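Local atomic coordinates of alpha-amylase inhibitor 0.19 (Triticum aestivum, PDB entry 1HSS), a protein that inhibits alpha-amylases as a secreted homodimer of the cereal trypsin/alpha-amylase inhibitor family, each subunit disulfide-rich, and is a wheat allergen. Residues A[12-17]-A[57-62]; A[18-23]-A[39-44]; A[51-56]-A[99-104]. All coordinates share one frame; numbering follows the deposited sequence.

Interaction 1 (A[12-17]-A[57-62]); sequences FQVPAL and LYSMLD
In the loop that leads into helix 20-27, Phe12, Ala16 and Leu17 lie against helix 53-67, where Leu57, Ser59 and Met60 receive them. The small side chain of Ala16 faces the helix: its CB is 3.6 Å from Ser59 OG and 4.1 Å from Met60 CB, and the backbones come closest here. One ordered water spans the polar part of this junction, accepting a bond of 2.8 Å from Ala16 N and bonding to Ser59 OG at 2.9 Å. Ser59 OG, anti to its own backbone N (chi1 174°), is thereby placed on the loop side, where it meets both the water and Ala16 CB. Phe12 reaches the same serine obliquely, with CE2 3.6 Å from Ser59 CB. The family fold is mainly helical and tied by disulfides, and here the loop before its first helix runs over the third long helix, with a cis peptide bond before Pro15 as it turns. Deeper in, Met60 CG is anti to the backbone N (chi1 -179°) and chi2 (-160°) carries SD on, to 4.1 Å from Leu17 CB. Leu17 and Leu57 cross obliquely, bringing Leu17 CD1 within 3.9 Å of Leu57 CD2, while Leu17 also touches Ile48 and Ala56.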
ATOM      1  N   PHE A  12      -9.450   7.310 -18.567  1.00 22.87           N
ATOM      2  CA  PHE A  12     -10.301   7.204 -17.396  1.00 23.60           C
ATOM      3  C   PHE A  12     -11.191   8.432 -17.326  1.00 25.48           C
ATOM      4  O   PHE A  12     -10.827   9.465 -17.847  1.00 25.68           O
ATOM      5  CB  PHE A  12      -9.460   7.086 -16.105  1.00 18.65           C
ATOM      6  CG  PHE A  12      -8.349   8.096 -15.987  1.00 18.69           C
ATOM      7  CD1 PHE A  12      -7.097   7.831 -16.518  1.00 21.67           C
ATOM      8  CD2 PHE A  12      -8.534   9.262 -15.275  1.00 16.06           C
ATOM      9  CE1 PHE A  12      -6.047   8.700 -16.341  1.00 15.97           C
ATOM     10  CE2 PHE A  12      -7.480  10.151 -15.087  1.00 19.51           C
ATOM     11  CZ  PHE A  12      -6.234   9.866 -15.623  1.00 17.79           C
ATOM     12  N   GLN A  13     -12.385   8.285 -16.750  1.00 29.58           N
ATOM     13  CA  GLN A  13     -13.302   9.406 -16.507  1.00 31.66           C
ATOM     14  C   GLN A  13     -12.646  10.415 -15.569  1.00 30.60           C
ATOM     15  O   GLN A  13     -11.905  10.038 -14.664  1.00 30.46           O
ATOM     16  CB  GLN A  13     -14.622   8.908 -15.883  1.00 38.48           C
ATOM     17  CG  GLN A  13     -14.671   8.999 -14.320  1.00 52.67           C
ATOM     18  CD  GLN A  13     -15.757   8.131 -13.634  1.00 59.98           C
ATOM     19  OE1 GLN A  13     -15.499   6.986 -13.220  1.00 62.67           O
ATOM     20  NE2 GLN A  13     -16.901   8.742 -13.352  1.00 61.90           N
ATOM     21  N   VAL A  14     -12.904  11.694 -15.803  1.00 29.07           N
ATOM     22  CA  VAL A  14     -12.500  12.761 -14.891  1.00 32.18           C
ATOM     23  C   VAL A  14     -13.764  13.527 -14.455  1.00 34.19           C
ATOM     24  O   VAL A  14     -14.738  13.600 -15.210  1.00 36.18           O
ATOM     25  CB  VAL A  14     -11.468  13.714 -15.572  1.00 33.76           C
ATOM     26  CG1 VAL A  14     -11.489  15.080 -14.934  1.00 35.51           C
ATOM     27  CG2 VAL A  14     -10.081  13.133 -15.453  1.00 34.59           C
ATOM     28  N   PRO A  15     -13.848  13.917 -13.167  1.00 32.06           N
ATOM     29  CA  PRO A  15     -12.904  13.678 -12.067  1.00 28.79           C
ATOM     30  C   PRO A  15     -12.700  12.209 -11.764  1.00 25.30           C
ATOM     31  O   PRO A  15     -13.620  11.412 -11.902  1.00 25.73           O
ATOM     32  CB  PRO A  15     -13.535  14.408 -10.887  1.00 29.21           C
ATOM     33  CG  PRO A  15     -14.962  14.466 -11.210  1.00 28.52           C
ATOM     34  CD  PRO A  15     -15.023  14.661 -12.695  1.00 31.06           C
ATOM     35  N   ALA A  16     -11.447  11.852 -11.521  1.00 23.41           N
ATOM     36  CA  ALA A  16     -11.024  10.464 -11.512  1.00 21.78           C
ATOM     37  C   ALA A  16     -11.527   9.762 -10.254  1.00 20.69           C
ATOM     38  O   ALA A  16     -11.667  10.387  -9.211  1.00 20.83           O
ATOM     39  CB  ALA A  16      -9.491  10.388 -11.613  1.00 15.20           C
ATOM     40  N   LEU A  17     -11.991   8.527 -10.410  1.00 20.26           N
ATOM     41  CA  LEU A  17     -12.286   7.646  -9.269  1.00 19.94           C
ATOM     42  C   LEU A  17     -13.057   8.308  -8.120  1.00 21.33           C
ATOM     43  O   LEU A  17     -12.620   8.281  -6.973  1.00 21.03           O
ATOM     44  CB  LEU A  17     -10.995   7.041  -8.719  1.00 14.81           C
ATOM     45  CG  LEU A  17     -10.084   6.443  -9.776  1.00 11.40           C
ATOM     46  CD1 LEU A  17      -8.782   6.059  -9.164  1.00  7.39           C
ATOM     47  CD2 LEU A  17     -10.746   5.265 -10.418  1.00 11.74           C
ATOM     48  N   LEU A  57      -5.262   7.212 -10.355  1.00 17.25           N
ATOM     49  CA  LEU A  57      -5.017   7.517  -8.942  1.00 17.76           C
ATOM     50  C   LEU A  57      -4.255   8.833  -8.738  1.00 18.22           C
ATOM     51  O   LEU A  57      -4.584   9.608  -7.852  1.00 16.94           O
ATOM     52  CB  LEU A  57      -4.256   6.358  -8.269  1.00 16.57           C
ATOM     53  CG  LEU A  57      -5.122   5.173  -7.841  1.00 13.75           C
ATOM     54  CD1 LEU A  57      -4.265   3.969  -7.577  1.00 16.14           C
ATOM     55  CD2 LEU A  57      -5.936   5.529  -6.623  1.00 13.10           C
ATOM     56  N   TYR A  58      -3.232   9.078  -9.552  1.00 22.18           N
ATOM     57  CA  TYR A  58      -2.487  10.343  -9.526  1.00 19.95           C
ATOM     58  C   TYR A  58      -3.417  11.547  -9.763  1.00 21.68           C
ATOM     59  O   TYR A  58      -3.420  12.510  -8.994  1.00 22.08           O
ATOM     60  CB  TYR A  58      -1.397  10.297 -10.592  1.00 16.25           C
ATOM     61  CG  TYR A  58      -0.336  11.323 -10.403  1.00 19.05           C
ATOM     62  CD1 TYR A  58      -0.512  12.618 -10.866  1.00 20.94           C
ATOM     63  CD2 TYR A  58       0.839  11.013  -9.761  1.00 18.62           C
ATOM     64  CE1 TYR A  58       0.464  13.588 -10.692  1.00 23.44           C
ATOM     65  CE2 TYR A  58       1.822  11.968  -9.571  1.00 24.49           C
ATOM     66  CZ  TYR A  58       1.635  13.262 -10.040  1.00 25.71           C
ATOM     67  OH  TYR A  58       2.611  14.231  -9.869  1.00 24.88           O
ATOM     68  N   SER A  59      -4.242  11.440 -10.802  1.00 22.23           N
ATOM     69  CA  SER A  59      -5.249  12.439 -11.156  1.00 22.50           C
ATOM     70  C   SER A  59      -6.216  12.705 -10.012  1.00 22.22           C
ATOM     71  O   SER A  59      -6.555  13.850  -9.738  1.00 23.77           O
ATOM     72  CB  SER A  59      -6.036  11.972 -12.396  1.00 21.38           C
ATOM     73  OG  SER A  59      -7.114  12.834 -12.717  1.00 22.51           O
ATOM     74  N   MET A  60      -6.720  11.638  -9.397  1.00 23.88           N
ATOM     75  CA  MET A  60      -7.608  11.747  -8.229  1.00 21.44           C
ATOM     76  C   MET A  60      -6.980  12.516  -7.054  1.00 20.46           C
ATOM     77  O   MET A  60      -7.576  13.460  -6.550  1.00 23.65           O
ATOM     78  CB  MET A  60      -8.015  10.352  -7.752  1.00 23.14           C
ATOM     79  CG  MET A  60      -8.955  10.346  -6.553  1.00 23.40           C
ATOM     80  SD  MET A  60      -8.970   8.783  -5.647  1.00 23.14           S
ATOM     81  CE  MET A  60      -7.440   8.859  -4.934  1.00 20.88           C
ATOM     82  N   LEU A  61      -5.771  12.109  -6.647  1.00 18.63           N
ATOM     83  CA  LEU A  61      -5.022  12.728  -5.553  1.00 21.72           C
ATOM     84  C   LEU A  61      -4.719  14.196  -5.822  1.00 25.12           C
ATOM     85  O   LEU A  61      -4.792  15.022  -4.921  1.00 26.60           O
ATOM     86  CB  LEU A  61      -3.707  11.982  -5.347  1.00 18.73           C
ATOM     87  CG  LEU A  61      -2.875  12.502  -4.188  1.00 17.39           C
ATOM     88  CD1 LEU A  61      -3.679  12.335  -2.915  1.00 15.78           C
ATOM     89  CD2 LEU A  61      -1.561  11.754  -4.125  1.00 17.17           C
ATOM     90  N   ASP A  62      -4.280  14.483  -7.041  1.00 26.34           N
ATOM     91  CA  ASP A  62      -4.016  15.841  -7.475  1.00 30.02           C
ATOM     92  C   ASP A  62      -5.280  16.723  -7.399  1.00 29.36           C
ATOM     93  O   ASP A  62      -5.271  17.780  -6.780  1.00 30.32           O
ATOM     94  CB  ASP A  62      -3.443  15.805  -8.903  1.00 33.43           C
ATOM     95  CG  ASP A  62      -2.997  17.177  -9.398  1.00 37.20           C
ATOM     96  OD1 ASP A  62      -1.932  17.669  -8.957  1.00 36.46           O
ATOM     97  OD2 ASP A  62      -3.714  17.761 -10.240  1.00 35.75           O
TER
HETATM   98  O   HOH W   1      -9.516  13.944 -11.446  1.00 27.19           O

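Interaction 2 (A[18-23]-A[39-44]); sequences PACRPL and RDCCQQ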
ATOM      1  N   PRO A  18     -14.284   8.781  -8.396  1.00 23.34           N
ATOM      2  CA  PRO A  18     -15.147   9.385  -7.376  1.00 19.99           C
ATOM      3  C   PRO A  18     -15.333   8.494  -6.146  1.00 20.06           C
ATOM      4  O   PRO A  18     -15.323   8.977  -5.012  1.00 24.43           O
ATOM      5  CB  PRO A  18     -16.465   9.591  -8.109  1.00 21.15           C
ATOM      6  CG  PRO A  18     -16.090   9.665  -9.526  1.00 24.00           C
ATOM      7  CD  PRO A  18     -14.963   8.716  -9.700  1.00 22.11           C
ATOM      8  N   ALA A  19     -15.456   7.186  -6.379  1.00 21.30           N
ATOM      9  CA  ALA A  19     -15.728   6.230  -5.315  1.00 19.68           C
ATOM     10  C   ALA A  19     -14.514   5.978  -4.438  1.00 17.45           C
ATOM     11  O   ALA A  19     -14.633   5.473  -3.333  1.00 18.48           O
ATOM     12  CB  ALA A  19     -16.188   4.941  -5.913  1.00 18.76           C
ATOM     13  N   CYS A  20     -13.335   6.306  -4.939  1.00 17.62           N
ATOM     14  CA  CYS A  20     -12.124   6.033  -4.190  1.00 18.26           C
ATOM     15  C   CYS A  20     -11.754   7.171  -3.271  1.00 18.33           C
ATOM     16  O   CYS A  20     -10.942   7.005  -2.373  1.00 19.30           O
ATOM     17  CB  CYS A  20     -10.951   5.716  -5.134  1.00 18.90           C
ATOM     18  SG  CYS A  20     -11.205   4.199  -6.106  1.00 18.28           S
ATOM     19  N   ARG A  21     -12.362   8.325  -3.486  1.00 18.42           N
ATOM     20  CA  ARG A  21     -12.017   9.501  -2.722  1.00 21.39           C
ATOM     21  C   ARG A  21     -12.465   9.354  -1.267  1.00 24.09           C
ATOM     22  O   ARG A  21     -11.700   9.616  -0.336  1.00 23.43           O
ATOM     23  CB  ARG A  21     -12.615  10.744  -3.402  1.00 19.78           C
ATOM     24  CG  ARG A  21     -11.793  11.138  -4.621  1.00 23.16           C
ATOM     25  CD  ARG A  21     -12.546  11.490  -5.886  1.00 31.03           C
ATOM     26  NE  ARG A  21     -12.409  12.910  -6.188  1.00 33.18           N
ATOM     27  CZ  ARG A  21     -11.738  13.444  -7.210  1.00 28.86           C
ATOM     28  NH1 ARG A  21     -11.469  12.760  -8.306  1.00 27.77           N
ATOM     29  NH2 ARG A  21     -11.526  14.748  -7.204  1.00 32.58           N
ATOM     30  N   PRO A  22     -13.669   8.813  -1.047  1.00 23.88           N
ATOM     31  CA  PRO A  22     -14.069   8.533   0.329  1.00 21.22           C
ATOM     32  C   PRO A  22     -13.275   7.400   0.985  1.00 21.54           C
ATOM     33  O   PRO A  22     -13.038   7.418   2.177  1.00 23.51           O
ATOM     34  CB  PRO A  22     -15.556   8.196   0.198  1.00 24.52           C
ATOM     35  CG  PRO A  22     -15.751   7.865  -1.239  1.00 24.88           C
ATOM     36  CD  PRO A  22     -14.834   8.794  -1.944  1.00 22.39           C
ATOM     37  N   LEU A  23     -12.869   6.411   0.204  1.00 22.89           N
ATOM     38  CA  LEU A  23     -12.004   5.355   0.693  1.00 19.32           C
ATOM     39  C   LEU A  23     -10.694   5.919   1.233  1.00 19.16           C
ATOM     40  O   LEU A  23     -10.294   5.595   2.340  1.00 20.69           O
ATOM     41  CB  LEU A  23     -11.700   4.382  -0.432  1.00 20.09           C
ATOM     42  CG  LEU A  23     -10.693   3.309  -0.027  1.00 22.22           C
ATOM     43  CD1 LEU A  23     -11.319   2.441   1.039  1.00 24.39           C
ATOM     44  CD2 LEU A  23     -10.292   2.457  -1.225  1.00 19.93           C
ATOM     45  N   ARG A  39     -15.710  -1.797  -2.157  1.00 25.01           N
ATOM     46  CA  ARG A  39     -16.211  -2.456  -3.363  1.00 25.98           C
ATOM     47  C   ARG A  39     -16.378  -1.503  -4.558  1.00 23.60           C
ATOM     48  O   ARG A  39     -15.975  -1.799  -5.687  1.00 22.48           O
ATOM     49  CB  ARG A  39     -17.545  -3.128  -3.034  1.00 23.16           C
ATOM     50  CG  ARG A  39     -18.185  -3.897  -4.180  1.00 23.66           C
ATOM     51  CD  ARG A  39     -19.494  -3.242  -4.637  1.00 27.49           C
ATOM     52  NE  ARG A  39     -20.579  -3.465  -3.695  1.00 28.81           N
ATOM     53  CZ  ARG A  39     -21.442  -2.534  -3.301  1.00 31.70           C
ATOM     54  NH1 ARG A  39     -21.437  -1.342  -3.855  1.00 32.77           N
ATOM     55  NH2 ARG A  39     -22.363  -2.822  -2.395  1.00 35.91           N
ATOM     56  N   ASP A  40     -16.937  -0.333  -4.282  1.00 23.47           N
ATOM     57  CA  ASP A  40     -17.243   0.625  -5.327  1.00 21.12           C
ATOM     58  C   ASP A  40     -15.994   1.308  -5.855  1.00 23.69           C
ATOM     59  O   ASP A  40     -15.877   1.531  -7.065  1.00 25.24           O
ATOM     60  CB  ASP A  40     -18.223   1.674  -4.818  1.00 24.23           C
ATOM     61  CG  ASP A  40     -19.647   1.151  -4.723  1.00 24.03           C
ATOM     62  OD1 ASP A  40     -19.962   0.110  -5.327  1.00 27.44           O
ATOM     63  OD2 ASP A  40     -20.465   1.800  -4.065  1.00 29.51           O
ATOM     64  N   CYS A  41     -15.012   1.518  -4.979  1.00 22.92           N
ATOM     65  CA  CYS A  41     -13.714   2.007  -5.429  1.00 19.96           C
ATOM     66  C   CYS A  41     -12.991   1.020  -6.319  1.00 15.89           C
ATOM     67  O   CYS A  41     -12.567   1.360  -7.401  1.00 15.89           O
ATOM     68  CB  CYS A  41     -12.829   2.338  -4.245  1.00 20.48           C
ATOM     69  SG  CYS A  41     -11.124   2.698  -4.738  1.00 19.45           S
ATOM     70  N   CYS A  42     -12.921  -0.225  -5.888  1.00 14.89           N
ATOM     71  CA  CYS A  42     -12.241  -1.262  -6.656  1.00 16.75           C
ATOM     72  C   CYS A  42     -12.896  -1.523  -8.000  1.00 16.36           C
ATOM     73  O   CYS A  42     -12.221  -1.790  -8.988  1.00 20.00           O
ATOM     74  CB  CYS A  42     -12.202  -2.564  -5.844  1.00 19.54           C
ATOM     75  SG  CYS A  42     -11.246  -2.357  -4.320  1.00 19.53           S
ATOM     76  N   GLN A  43     -14.225  -1.513  -8.002  1.00 19.44           N
ATOM     77  CA  GLN A  43     -15.034  -1.618  -9.215  1.00 22.36           C
ATOM     78  C   GLN A  43     -14.659  -0.581 -10.269  1.00 20.77           C
ATOM     79  O   GLN A  43     -14.478  -0.907 -11.444  1.00 24.36           O
ATOM     80  CB  GLN A  43     -16.502  -1.466  -8.838  1.00 21.75           C
ATOM     81  CG  GLN A  43     -17.433  -1.047  -9.966  1.00 22.95           C
ATOM     82  CD  GLN A  43     -17.943  -2.212 -10.787  1.00 26.65           C
ATOM     83  OE1 GLN A  43     -17.399  -3.318 -10.738  1.00 22.63           O
ATOM     84  NE2 GLN A  43     -18.943  -1.947 -11.620  1.00 29.83           N
ATOM     85  N   GLN A  44     -14.555   0.673  -9.842  1.00 20.11           N
ATOM     86  CA  GLN A  44     -14.045   1.756 -10.679  1.00 19.82           C
ATOM     87  C   GLN A  44     -12.589   1.578 -11.148  1.00 21.74           C
ATOM     88  O   GLN A  44     -12.292   1.808 -12.319  1.00 25.57           O
ATOM     89  CB  GLN A  44     -14.188   3.089  -9.941  1.00 27.07           C
ATOM     90  CG  GLN A  44     -15.450   3.859 -10.299  1.00 31.75           C
ATOM     91  CD  GLN A  44     -15.739   5.053  -9.381  1.00 32.54           C
ATOM     92  OE1 GLN A  44     -14.848   5.605  -8.723  1.00 30.71           O
ATOM     93  NE2 GLN A  44     -16.999   5.451  -9.337  1.00 31.40           N
TER
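Cys41, Gln44 and Ala19 give up the most surface where the chain entering helix 20-27 meets helix 35-46. Cys41 is joined to Cys20 by a disulfide, SG to SG 2.0 Å, with a torsion of 95° about the S-S bond. It is one of the disulfides that tie together the helices of this protease inhibitor/seed storage/LTP fold of the prolamin superfamily, here linking the start of helix 20-27 to helix 35-46. The CD2 branch of Leu23 packs against Cys41 SG at 3.6 Å, adding an apolar contact to the covalent link. Cys41 CB also packs on the carbonyl oxygen of Ala19. About one helical turn further on, Gln44 extends its chain beyond CG and presents the amide oxygen to the opposite backbone: Ala19 N donates to Gln44 OE1 at 2.9 Å with an N-H...O angle of 156°, the donor tilted 18° from the amide carbonyl plane. Ala19 CB presses close to the same amide, 3.5 Å from Gln44 CD. Pro18 crosses Gln44 at about a right angle, its CD 3.3 Å from Gln44 OE1. Ala19 CB further touches Asp40 CB at 4.0 Å. Among the neighbouring elements, Ile95 of helix 95-98 touches both Leu23 and Cys41, and helix 53-67 lies against Arg21 through Ser63 and Met64.

Interaction 3 (A[51-56]-A[99-104]); sequences WCRCGA and CRLPIV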
ATOM      1  N   TRP A  51      -2.370  -0.315 -17.376  1.00 22.01           N
ATOM      2  CA  TRP A  51      -1.445   0.745 -17.742  1.00 24.04           C
ATOM      3  C   TRP A  51      -1.840   2.109 -17.181  1.00 23.00           C
ATOM      4  O   TRP A  51      -0.994   2.979 -17.013  1.00 22.53           O
ATOM      5  CB  TRP A  51      -1.336   0.819 -19.260  1.00 29.09           C
ATOM      6  CG  TRP A  51      -0.729  -0.413 -19.857  1.00 39.40           C
ATOM      7  CD1 TRP A  51      -1.380  -1.561 -20.207  1.00 40.72           C
ATOM      8  CD2 TRP A  51       0.656  -0.614 -20.202  1.00 46.49           C
ATOM      9  NE1 TRP A  51      -0.494  -2.455 -20.755  1.00 43.41           N
ATOM     10  CE2 TRP A  51       0.762  -1.901 -20.762  1.00 48.32           C
ATOM     11  CE3 TRP A  51       1.813   0.178 -20.103  1.00 53.52           C
ATOM     12  CZ2 TRP A  51       1.985  -2.423 -21.219  1.00 54.49           C
ATOM     13  CZ3 TRP A  51       3.029  -0.345 -20.560  1.00 53.50           C
ATOM     14  CH2 TRP A  51       3.101  -1.629 -21.108  1.00 49.98           C
ATOM     15  N   CYS A  52      -3.124   2.306 -16.906  1.00 20.67           N
ATOM     16  CA  CYS A  52      -3.617   3.635 -16.568  1.00 18.63           C
ATOM     17  C   CYS A  52      -4.167   3.739 -15.166  1.00 19.14           C
ATOM     18  O   CYS A  52      -4.619   4.806 -14.760  1.00 21.60           O
ATOM     19  CB  CYS A  52      -4.693   4.067 -17.554  1.00 20.63           C
ATOM     20  SG  CYS A  52      -4.049   4.242 -19.240  1.00 25.24           S
ATOM     21  N   ARG A  53      -4.138   2.636 -14.427  1.00 16.79           N
ATOM     22  CA  ARG A  53      -4.664   2.615 -13.064  1.00 18.60           C
ATOM     23  C   ARG A  53      -3.921   3.570 -12.124  1.00 18.16           C
ATOM     24  O   ARG A  53      -4.551   4.282 -11.362  1.00 22.76           O
ATOM     25  CB  ARG A  53      -4.616   1.190 -12.508  1.00 17.32           C
ATOM     26  CG  ARG A  53      -5.963   0.597 -12.157  1.00 14.95           C
ATOM     27  CD  ARG A  53      -6.446  -0.490 -13.125  1.00 17.64           C
ATOM     28  NE  ARG A  53      -6.088  -1.839 -12.734  1.00 16.17           N
ATOM     29  CZ  ARG A  53      -6.582  -2.953 -13.283  1.00 13.41           C
ATOM     30  NH1 ARG A  53      -7.702  -2.969 -13.983  1.00 13.30           N
ATOM     31  NH2 ARG A  53      -5.996  -4.099 -13.026  1.00 14.51           N
ATOM     32  N   CYS A  54      -2.597   3.647 -12.233  1.00 18.93           N
ATOM     33  CA  CYS A  54      -1.799   4.598 -11.444  1.00 17.41           C
ATOM     34  C   CYS A  54      -2.000   6.034 -11.867  1.00 17.04           C
ATOM     35  O   CYS A  54      -1.853   6.959 -11.060  1.00 18.84           O
ATOM     36  CB  CYS A  54      -0.321   4.283 -11.565  1.00 15.77           C
ATOM     37  SG  CYS A  54       0.116   2.733 -10.746  1.00 19.09           S
ATOM     38  N   GLY A  55      -2.217   6.209 -13.168  1.00 19.16           N
ATOM     39  CA  GLY A  55      -2.587   7.499 -13.712  1.00 18.92           C
ATOM     40  C   GLY A  55      -3.925   8.036 -13.239  1.00 17.20           C
ATOM     41  O   GLY A  55      -4.014   9.218 -12.881  1.00 17.85           O
ATOM     42  N   ALA A  56      -4.948   7.174 -13.205  1.00 16.86           N
ATOM     43  CA  ALA A  56      -6.226   7.510 -12.574  1.00 15.95           C
ATOM     44  C   ALA A  56      -6.092   7.927 -11.109  1.00 15.62           C
ATOM     45  O   ALA A  56      -6.684   8.919 -10.693  1.00 19.61           O
ATOM     46  CB  ALA A  56      -7.173   6.371 -12.688  1.00  6.98           C
ATOM     47  N   CYS A  99      -7.156  -3.442  -3.447  1.00 20.46           N
ATOM     48  CA  CYS A  99      -8.098  -4.005  -4.423  1.00 19.44           C
ATOM     49  C   CYS A  99      -7.596  -5.276  -5.147  1.00 19.03           C
ATOM     50  O   CYS A  99      -8.355  -5.904  -5.886  1.00 19.91           O
ATOM     51  CB  CYS A  99      -8.482  -2.962  -5.492  1.00 18.69           C
ATOM     52  SG  CYS A  99      -9.515  -1.545  -4.978  1.00 19.76           S
ATOM     53  N   ARG A 100      -6.350  -5.677  -4.909  1.00 20.57           N
ATOM     54  CA  ARG A 100      -5.707  -6.789  -5.631  1.00 23.28           C
ATOM     55  C   ARG A 100      -5.758  -6.614  -7.160  1.00 22.95           C
ATOM     56  O   ARG A 100      -5.951  -7.577  -7.909  1.00 23.27           O
ATOM     57  CB  ARG A 100      -6.305  -8.155  -5.234  1.00 25.40           C
ATOM     58  CG  ARG A 100      -7.058  -8.181  -3.918  1.00 30.60           C
ATOM     59  CD  ARG A 100      -6.245  -8.719  -2.778  1.00 42.03           C
ATOM     60  NE  ARG A 100      -7.115  -9.368  -1.802  1.00 52.00           N
ATOM     61  CZ  ARG A 100      -7.650 -10.571  -1.977  1.00 60.80           C
ATOM     62  NH1 ARG A 100      -7.308 -11.316  -3.031  1.00 62.23           N
ATOM     63  NH2 ARG A 100      -8.486 -11.054  -1.074  1.00 59.01           N
ATOM     64  N   LEU A 101      -5.510  -5.385  -7.606  1.00 20.89           N
ATOM     65  CA  LEU A 101      -5.510  -5.051  -9.021  1.00 18.38           C
ATOM     66  C   LEU A 101      -4.075  -4.718  -9.422  1.00 17.94           C
ATOM     67  O   LEU A 101      -3.447  -3.850  -8.826  1.00 19.97           O
ATOM     68  CB  LEU A 101      -6.425  -3.846  -9.282  1.00 17.02           C
ATOM     69  CG  LEU A 101      -7.872  -3.920  -9.793  1.00 18.10           C
ATOM     70  CD1 LEU A 101      -8.406  -5.312  -9.788  1.00 15.50           C
ATOM     71  CD2 LEU A 101      -8.750  -2.992  -8.983  1.00 14.66           C
ATOM     72  N   PRO A 102      -3.497  -5.494 -10.358  1.00 18.44           N
ATOM     73  CA  PRO A 102      -2.138  -5.189 -10.815  1.00 19.63           C
ATOM     74  C   PRO A 102      -2.065  -4.006 -11.778  1.00 21.00           C
ATOM     75  O   PRO A 102      -3.056  -3.587 -12.390  1.00 20.94           O
ATOM     76  CB  PRO A 102      -1.673  -6.501 -11.470  1.00 21.67           C
ATOM     77  CG  PRO A 102      -2.932  -7.139 -11.940  1.00 21.85           C
ATOM     78  CD  PRO A 102      -3.993  -6.762 -10.933  1.00 16.85           C
ATOM     79  N   ILE A 103      -0.895  -3.401 -11.801  1.00 19.57           N
ATOM     80  CA  ILE A 103      -0.627  -2.252 -12.642  1.00 19.94           C
ATOM     81  C   ILE A 103       0.638  -2.594 -13.439  1.00 22.03           C
ATOM     82  O   ILE A 103       1.323  -3.557 -13.101  1.00 20.53           O
ATOM     83  CB  ILE A 103      -0.440  -0.972 -11.754  1.00 16.34           C
ATOM     84  CG1 ILE A 103       0.652  -1.179 -10.702  1.00 18.44           C
ATOM     85  CG2 ILE A 103      -1.710  -0.704 -10.972  1.00 13.87           C
ATOM     86  CD1 ILE A 103       1.999  -0.591 -11.058  1.00 22.88           C
ATOM     87  N   VAL A 104       0.888  -1.937 -14.569  1.00 25.22           N
ATOM     88  CA  VAL A 104       2.203  -2.094 -15.171  1.00 28.80           C
ATOM     89  C   VAL A 104       3.084  -0.877 -14.920  1.00 28.45           C
ATOM     90  O   VAL A 104       2.618   0.261 -14.997  1.00 28.81           O
ATOM     91  CB  VAL A 104       2.145  -2.478 -16.673  1.00 28.46           C
ATOM     92  CG1 VAL A 104       0.740  -2.812 -17.082  1.00 24.59           C
ATOM     93  CG2 VAL A 104       2.756  -1.408 -17.517  1.00 33.42           C
TER
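Trp51 and Val104, Arg53 with Leu101 and Pro102, and Cys54 and Ile103 form three neighbouring groups between the start of helix 53-67 and the chain entering strand 103-104. Val104 lies over one face of the Trp51 indole with both methyl groups: CG2 sits above the six-membered ring in a CH-pi contact, displaced toward the rim, though modelled too close for its exact spacing to be trusted, and Val104 CG1 is 3.8 Å from Trp51 CD2. The Arg53 chain bends at chi2 (107°) and chi3 (93°), and its guanidinium meets Leu101 and Pro102. The Leu101 side chain crosses that of Arg53 at about a right angle, Leu101 CG over one guanidinium face, 3.7 Å from Arg53 NH2. At the edge of the same group, Arg53 NH2 donates to Pro102 O at 3.1 Å, the N-H...O angle 141°; the donor lies in the carbonyl plane, on a lone pair. Nearer the helix, Arg53 CB packs on Ile103 CG2 at 3.8 Å, and Cys54 SG meets Ile103 CD1 at the same distance. Beyond these groups, Ile103 bonds through its backbone to Ala112 of the antiparallel partner strand 111-112, Cys54 is disulfide-linked to Cys115, and Leu45 of helix 35-46 touches Arg53 and Leu101.

How the interactions relate
Interaction 1 is the most buried of the three, with five of its seven touching residues buried, against three in interaction 2 and four in interaction 3. Helix 53-67 serves both interactions 1 and 3, its first turn receiving the strand region and the following turns the loop before helix 20-27; Ala16 CB also packs on Ala56 O. Interaction 2, nested along the chain inside the loop closed by interaction 1, combines a disulfide with a side-chain to backbone hydrogen bond, whereas interaction 1 uses apolar contacts and a water, and interaction 3 an arginine and an indole face. Met60 SD packs on Cys20 CB, Arg21 NH1 probably bonds to Ala16 O, and the Cys42-Cys99 disulfide joins interactions 2 and 3.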